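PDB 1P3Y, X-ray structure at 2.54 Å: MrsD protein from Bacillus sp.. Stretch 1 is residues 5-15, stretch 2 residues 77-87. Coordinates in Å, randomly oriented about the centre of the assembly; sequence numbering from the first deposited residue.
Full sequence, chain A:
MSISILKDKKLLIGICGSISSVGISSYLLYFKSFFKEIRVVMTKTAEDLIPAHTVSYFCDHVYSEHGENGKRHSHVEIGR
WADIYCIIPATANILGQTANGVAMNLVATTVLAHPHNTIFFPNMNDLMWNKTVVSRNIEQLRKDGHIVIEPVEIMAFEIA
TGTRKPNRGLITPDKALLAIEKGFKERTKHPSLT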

ATOM      1  N   ILE A   5      34.578  35.178  14.994  1.00 84.89           N
ATOM      2  CA  ILE A   5      35.275  33.902  15.070  1.00 85.24           C
ATOM      3  C   ILE A   5      34.390  32.772  14.523  1.00 83.87           C
ATOM      4  O   ILE A   5      34.882  31.761  14.014  1.00 84.97           O
ATOM      5  CB  ILE A   5      35.673  33.588  16.546  1.00 86.94           C
ATOM      6  CG1 ILE A   5      36.299  32.193  16.650  1.00 88.63           C
ATOM      7  CG2 ILE A   5      34.454  33.695  17.453  1.00 85.41           C
ATOM      8  CD1 ILE A   5      37.613  32.045  15.889  1.00 91.43           C
ATOM      9  N   LEU A   6      33.080  32.964  14.624  1.00 80.01           N
ATOM     10  CA  LEU A   6      32.111  31.976  14.171  1.00 76.17           C
ATOM     11  C   LEU A   6      32.013  31.883  12.644  1.00 78.29           C
ATOM     12  O   LEU A   6      31.707  30.813  12.111  1.00 77.48           O
ATOM     13  CB  LEU A   6      30.734  32.297  14.780  1.00 68.19           C
ATOM     14  CG  LEU A   6      30.713  32.438  16.315  1.00 65.51           C
ATOM     15  CD1 LEU A   6      29.354  32.921  16.802  1.00 61.35           C
ATOM     16  CD2 LEU A   6      31.072  31.107  16.961  1.00 62.93           C
ATOM     17  N   LYS A   7      32.284  32.992  11.949  1.00 79.26           N
ATOM     18  CA  LYS A   7      32.206  33.047  10.486  1.00 76.63           C
ATOM     19  C   LYS A   7      32.873  31.850   9.809  1.00 75.16           C
ATOM     20  O   LYS A   7      32.593  31.546   8.657  1.00 74.27           O
ATOM     21  N   ASP A   8      33.749  31.165  10.528  1.00 75.57           N
ATOM     22  CA  ASP A   8      34.448  30.017   9.964  1.00 81.27           C
ATOM     23  C   ASP A   8      34.198  28.713  10.727  1.00 80.22           C
ATOM     24  O   ASP A   8      35.053  27.820  10.770  1.00 79.30           O
ATOM     25  CB  ASP A   8      35.954  30.318   9.899  1.00 88.75           C
ATOM     26  CG  ASP A   8      36.433  31.181  11.065  1.00 96.80           C
ATOM     27  OD1 ASP A   8      36.462  30.667  12.211  1.00 98.39           O
ATOM     28  OD2 ASP A   8      36.772  32.376  10.830  1.00 98.67           O
ATOM     29  N   LYS A   9      33.014  28.612  11.325  1.00 78.22           N
ATOM     30  CA  LYS A   9      32.629  27.426  12.082  1.00 73.07           C
ATOM     31  C   LYS A   9      31.363  26.772  11.501  1.00 68.56           C
ATOM     32  O   LYS A   9      30.507  27.439  10.906  1.00 61.79           O
ATOM     33  CB  LYS A   9      32.395  27.802  13.549  1.00 74.93           C
ATOM     34  CG  LYS A   9      33.615  28.353  14.253  1.00 72.56           C
ATOM     35  CD  LYS A   9      34.695  27.294  14.359  1.00 77.42           C
ATOM     36  CE  LYS A   9      35.995  27.845  14.934  1.00 74.06           C
ATOM     37  NZ  LYS A   9      36.924  26.713  15.213  1.00 73.31           N
ATOM     38  N   LYS A  10      31.266  25.456  11.665  1.00 65.58           N
ATOM     39  CA  LYS A  10      30.118  24.689  11.181  1.00 62.32           C
ATOM     40  C   LYS A  10      29.090  24.545  12.312  1.00 58.21           C
ATOM     41  O   LYS A  10      29.398  24.038  13.394  1.00 58.23           O
ATOM     42  CB  LYS A  10      30.581  23.311  10.694  1.00 59.16           C
ATOM     43  CG  LYS A  10      31.538  23.397   9.517  1.00 61.83           C
ATOM     44  CD  LYS A  10      32.102  22.045   9.105  1.00 62.90           C
ATOM     45  CE  LYS A  10      32.910  22.194   7.826  1.00 64.04           C
ATOM     46  NZ  LYS A  10      33.405  20.885   7.296  1.00 71.04           N
ATOM     47  N   LEU A  11      27.874  25.010  12.058  1.00 55.22           N
ATOM     48  CA  LEU A  11      26.805  24.952  13.051  1.00 55.06           C
ATOM     49  C   LEU A  11      25.715  23.930  12.726  1.00 55.32           C
ATOM     50  O   LEU A  11      25.154  23.906  11.616  1.00 53.86           O
ATOM     51  CB  LEU A  11      26.146  26.323  13.192  1.00 52.82           C
ATOM     52  CG  LEU A  11      24.922  26.346  14.100  1.00 54.50           C
ATOM     53  CD1 LEU A  11      25.345  25.987  15.527  1.00 51.27           C
ATOM     54  CD2 LEU A  11      24.268  27.736  14.048  1.00 53.05           C
ATOM     55  N   LEU A  12      25.428  23.083  13.707  1.00 54.10           N
ATOM     56  CA  LEU A  12      24.387  22.078  13.574  1.00 48.36           C
ATOM     57  C   LEU A  12      23.273  22.448  14.543  1.00 47.22           C
ATOM     58  O   LEU A  12      23.499  22.618  15.744  1.00 45.59           O
ATOM     59  CB  LEU A  12      24.913  20.683  13.915  1.00 44.78           C
ATOM     60  CG  LEU A  12      23.856  19.566  13.871  1.00 44.64           C
ATOM     61  CD1 LEU A  12      23.258  19.496  12.468  1.00 39.14           C
ATOM     62  CD2 LEU A  12      24.476  18.215  14.271  1.00 39.25           C
ATOM     63  N   ILE A  13      22.072  22.588  14.010  1.00 45.49           N
ATOM     64  CA  ILE A  13      20.923  22.902  14.832  1.00 45.36           C
ATOM     65  C   ILE A  13      19.957  21.715  14.896  1.00 44.82           C
ATOM     66  O   ILE A  13      19.466  21.234  13.862  1.00 45.51           O
ATOM     67  CB  ILE A  13      20.221  24.137  14.287  1.00 45.68           C
ATOM     68  CG1 ILE A  13      21.114  25.349  14.552  1.00 50.26           C
ATOM     69  CG2 ILE A  13      18.851  24.305  14.931  1.00 38.58           C
ATOM     70  CD1 ILE A  13      20.814  26.517  13.637  1.00 62.32           C
ATOM     71  N   GLY A  14      19.711  21.234  16.112  1.00 43.00           N
ATOM     72  CA  GLY A  14      18.794  20.129  16.307  1.00 39.09           C
ATOM     73  C   GLY A  14      17.434  20.688  16.660  1.00 42.80           C
ATOM     74  O   GLY A  14      17.308  21.413  17.637  1.00 46.49           O
ATOM     75  N   ILE A  15      16.411  20.362  15.880  1.00 42.96           N
ATOM     76  CA  ILE A  15      15.069  20.870  16.151  1.00 40.87           C
ATOM     77  C   ILE A  15      14.182  19.783  16.779  1.00 43.34           C
ATOM     78  O   ILE A  15      14.091  18.672  16.246  1.00 44.24           O
ATOM     79  CB  ILE A  15      14.406  21.354  14.848  1.00 38.71           C
ATOM     80  CG1 ILE A  15      15.303  22.376  14.150  1.00 35.63           C
ATOM     81  CG2 ILE A  15      13.059  21.943  15.145  1.00 35.89           C
ATOM     82  CD1 ILE A  15      14.764  22.831  12.823  1.00 37.80           C
ATOM     83  N   GLU A  77      29.155  11.124  12.125  1.00 77.40           N
ATOM     84  CA  GLU A  77      29.494  11.979  10.999  1.00 75.56           C
ATOM     85  C   GLU A  77      28.958  13.376  11.219  1.00 72.37           C
ATOM     86  O   GLU A  77      29.689  14.352  11.049  1.00 74.98           O
ATOM     87  CB  GLU A  77      28.926  11.427   9.691  1.00 80.65           C
ATOM     88  CG  GLU A  77      29.550  10.118   9.244  1.00 93.26           C
ATOM     89  CD  GLU A  77      31.035  10.239   8.930  1.00 99.25           C
ATOM     90  OE1 GLU A  77      31.834  10.559   9.847  1.00102.63           O
ATOM     91  OE2 GLU A  77      31.399  10.006   7.755  1.00102.81           O
ATOM     92  N   ILE A  78      27.687  13.496  11.595  1.00 68.02           N
ATOM     93  CA  ILE A  78      27.147  14.831  11.799  1.00 65.65           C
ATOM     94  C   ILE A  78      27.680  15.412  13.102  1.00 64.81           C
ATOM     95  O   ILE A  78      27.892  16.619  13.203  1.00 67.10           O
ATOM     96  CB  ILE A  78      25.585  14.856  11.778  1.00 65.25           C
ATOM     97  CG1 ILE A  78      25.017  14.229  13.044  1.00 63.32           C
ATOM     98  CG2 ILE A  78      25.062  14.131  10.530  1.00 63.82           C
ATOM     99  CD1 ILE A  78      23.530  14.336  13.110  1.00 57.34           C
ATOM    100  N   GLY A  79      27.912  14.546  14.088  1.00 62.38           N
ATOM    101  CA  GLY A  79      28.455  14.992  15.354  1.00 59.16           C
ATOM    102  C   GLY A  79      29.856  15.564  15.162  1.00 62.95           C
ATOM    103  O   GLY A  79      30.191  16.588  15.742  1.00 62.40           O
ATOM    104  N   ARG A  80      30.680  14.911  14.341  1.00 65.20           N
ATOM    105  CA  ARG A  80      32.040  15.383  14.090  1.00 66.41           C
ATOM    106  C   ARG A  80      32.068  16.533  13.107  1.00 64.00           C
ATOM    107  O   ARG A  80      32.877  17.447  13.250  1.00 64.53           O
ATOM    108  CB  ARG A  80      32.935  14.253  13.568  1.00 70.80           C
ATOM    109  CG  ARG A  80      33.499  13.369  14.668  1.00 78.32           C
ATOM    110  CD  ARG A  80      34.721  12.587  14.184  1.00 85.83           C
ATOM    111  NE  ARG A  80      35.384  11.851  15.267  1.00 91.41           N
ATOM    112  CZ  ARG A  80      34.874  10.784  15.885  1.00 94.91           C
ATOM    113  NH1 ARG A  80      33.683  10.311  15.530  1.00 95.48           N
ATOM    114  NH2 ARG A  80      35.556  10.186  16.861  1.00 94.34           N
ATOM    115  N   TRP A  81      31.180  16.481  12.115  1.00 61.52           N
ATOM    116  CA  TRP A  81      31.072  17.524  11.087  1.00 59.02           C
ATOM    117  C   TRP A  81      30.908  18.905  11.694  1.00 58.96           C
ATOM    118  O   TRP A  81      31.530  19.878  11.246  1.00 61.53           O
ATOM    119  CB  TRP A  81      29.855  17.280  10.177  1.00 54.97           C
ATOM    120  CG  TRP A  81      29.579  18.428   9.225  1.00 49.83           C
ATOM    121  CD1 TRP A  81      30.172  18.642   8.017  1.00 49.84           C
ATOM    122  CD2 TRP A  81      28.727  19.566   9.459  1.00 42.44           C
ATOM    123  NE1 TRP A  81      29.752  19.836   7.485  1.00 49.11           N
ATOM    124  CE2 TRP A  81      28.867  20.428   8.350  1.00 46.42           C
ATOM    125  CE3 TRP A  81      27.867  19.943  10.499  1.00 43.19           C
ATOM    126  CZ2 TRP A  81      28.178  21.654   8.250  1.00 44.19           C
ATOM    127  CZ3 TRP A  81      27.179  21.164  10.403  1.00 42.82           C
ATOM    128  CH2 TRP A  81      27.343  22.003   9.283  1.00 43.78           C
ATOM    129  N   ALA A  82      30.043  18.980  12.700  1.00 58.50           N
ATOM    130  CA  ALA A  82      29.733  20.237  13.353  1.00 60.12           C
ATOM    131  C   ALA A  82      30.773  20.653  14.385  1.00 61.41           C
ATOM    132  O   ALA A  82      31.349  19.812  15.080  1.00 59.84           O
ATOM    133  CB  ALA A  82      28.350  20.147  13.997  1.00 54.55           C
ATOM    134  N   ASP A  83      31.019  21.962  14.453  1.00 60.78           N
ATOM    135  CA  ASP A  83      31.956  22.533  15.417  1.00 61.80           C
ATOM    136  C   ASP A  83      31.112  22.915  16.621  1.00 61.92           C
ATOM    137  O   ASP A  83      31.552  22.822  17.772  1.00 63.63           O
ATOM    138  CB  ASP A  83      32.633  23.797  14.866  1.00 63.18           C
ATOM    139  CG  ASP A  83      33.519  23.517  13.678  1.00 64.95           C
ATOM    140  OD1 ASP A  83      34.346  22.580  13.772  1.00 68.78           O
ATOM    141  OD2 ASP A  83      33.390  24.235  12.659  1.00 62.44           O
ATOM    142  N   ILE A  84      29.894  23.363  16.340  1.00 58.24           N
ATOM    143  CA  ILE A  84      28.972  23.745  17.390  1.00 56.62           C
ATOM    144  C   ILE A  84      27.629  23.049  17.176  1.00 59.59           C
ATOM    145  O   ILE A  84      27.077  23.052  16.067  1.00 58.92           O
ATOM    146  CB  ILE A  84      28.755  25.271  17.406  1.00 57.38           C
ATOM    147  CG1 ILE A  84      30.086  25.976  17.702  1.00 55.05           C
ATOM    148  CG2 ILE A  84      27.693  25.644  18.455  1.00 49.19           C
ATOM    149  CD1 ILE A  84      30.068  27.461  17.381  1.00 57.47           C
ATOM    150  N   TYR A  85      27.118  22.432  18.241  1.00 58.61           N
ATOM    151  CA  TYR A  85      25.829  21.746  18.187  1.00 49.79           C
ATOM    152  C   TYR A  85      24.885  22.424  19.164  1.00 48.39           C
ATOM    153  O   TYR A  85      25.074  22.414  20.386  1.00 47.40           O
ATOM    154  CB  TYR A  85      25.986  20.261  18.530  1.00 45.09           C
ATOM    155  CG  TYR A  85      24.698  19.452  18.488  1.00 43.45           C
ATOM    156  CD1 TYR A  85      23.739  19.669  17.500  1.00 39.85           C
ATOM    157  CD2 TYR A  85      24.488  18.402  19.393  1.00 42.23           C
ATOM    158  CE1 TYR A  85      22.600  18.849  17.407  1.00 43.93           C
ATOM    159  CE2 TYR A  85      23.367  17.579  19.312  1.00 46.36           C
ATOM    160  CZ  TYR A  85      22.423  17.804  18.316  1.00 47.55           C
ATOM    161  OH  TYR A  85      21.319  16.974  18.246  1.00 46.11           O
ATOM    162  N   CYS A  86      23.855  23.022  18.602  1.00 49.56           N
ATOM    163  CA  CYS A  86      22.889  23.728  19.391  1.00 49.37           C
ATOM    164  C   CYS A  86      21.493  23.168  19.126  1.00 47.64           C
ATOM    165  O   CYS A  86      21.053  23.062  17.981  1.00 48.65           O
ATOM    166  CB  CYS A  86      22.997  25.220  19.038  1.00 51.81           C
ATOM    167  SG  CYS A  86      21.646  26.210  19.613  1.00 71.26           S
ATOM    168  N   ILE A  87      20.805  22.781  20.193  1.00 48.73           N
ATOM    169  CA  ILE A  87      19.457  22.252  20.068  1.00 44.58           C
ATOM    170  C   ILE A  87      18.422  23.318  20.428  1.00 47.76           C
ATOM    171  O   ILE A  87      18.289  23.708  21.586  1.00 47.59           O
ATOM    172  CB  ILE A  87      19.264  21.017  20.973  1.00 45.87           C
ATOM    173  CG1 ILE A  87      20.218  19.902  20.511  1.00 43.53           C
ATOM    174  CG2 ILE A  87      17.777  20.558  20.944  1.00 36.23           C
ATOM    175  CD1 ILE A  87      20.201  18.639  21.389  1.00 40.90           C
TER
HETATM  176  O   HOH W   1      35.655  25.157  10.177  1.00 70.42           O

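Leu12 lies at the apolar centre of the contact. Its side chain, with chi1 and chi2 in the t and p wells, points to the face of the sheet that Tyr85 and Ile87 also occupy, and there it meets the helix that precedes strand 84-87. Leu12 CB packs 3.5 Å from Ala82 CB and 4.2 Å from Trp81 CZ3, while Leu12 CD2 reaches to 4.2 Å from Ile78 CD1 and 3.6 Å from Tyr85 CD1. Helix 77-81 thus packs against the first half of strand 10-15, around Leu12, its axis passing 8.9 Å from that of the strand at 133° between their N-to-C directions. Farther along the same face, Gly14 leaves room beside its neighbours: an ideal CB there would lie only 3.1 Å from Tyr85 OH and 3.3 Å from Ile87 CG1.

The other face, bearing Leu11, Ile13, Ile84 and Cys86, carries a second, smaller apolar group. Leu11 CD1 lies 3.8 Å from Ile84 CG2 and 4.3 Å from Cys86 CB, and Leu6, from the segment before the strand, brings its CD2 to 3.8 Å from Ile84 CD1.

Between these two layers the strands run parallel, their axes 4.6 Å apart at closest approach and inclined by 20°. Leu11, Leu12, Ile13 and Gly14 pair in register with Ile84, Tyr85, Cys86 and Ile87. As expected for a parallel ladder, the bonds come from alternate residues of strand 10-15: Lys10 accepts through O, Leu12 bonds through both N and O, and Gly14 donates through N. Ile84 N donates to Lys10 O (3.1 Å), Leu12 N to Ile84 O (2.9 Å), Cys86 N to Leu12 O (2.9 Å) and Gly14 N to Cys86 O (2.9 Å). CA-H...O contacts supplement the ladder, the shortest from Ile13 CA to Cys86 O at 3.2 Å.

Toward the start of the strand the contact becomes amphipathic. Lys10 lays its aliphatic chain over a face of the Trp81 indole; Lys10 CB sits 3.8 Å from the centroid of the six-membered ring, 14° off the normal, a CH-pi contact that uses the methylenes of a charged residue.

The polar edge is organized by Asp83. Its backbone N donates to Lys10 O (2.8 Å), so that this carbonyl accepts two bonds, and its carboxylate OD2 accepts a short, nearly linear bond from Lys10 N (2.6 Å, 169°). Asp83 therefore grips Lys10 by both backbone N and O just where the ladder begins. Outermost, a water donates to Asp8 O at 2.8 Å and, weakly, to Asp83 OD2 at 3.5 Å, extending the link to the preceding turn.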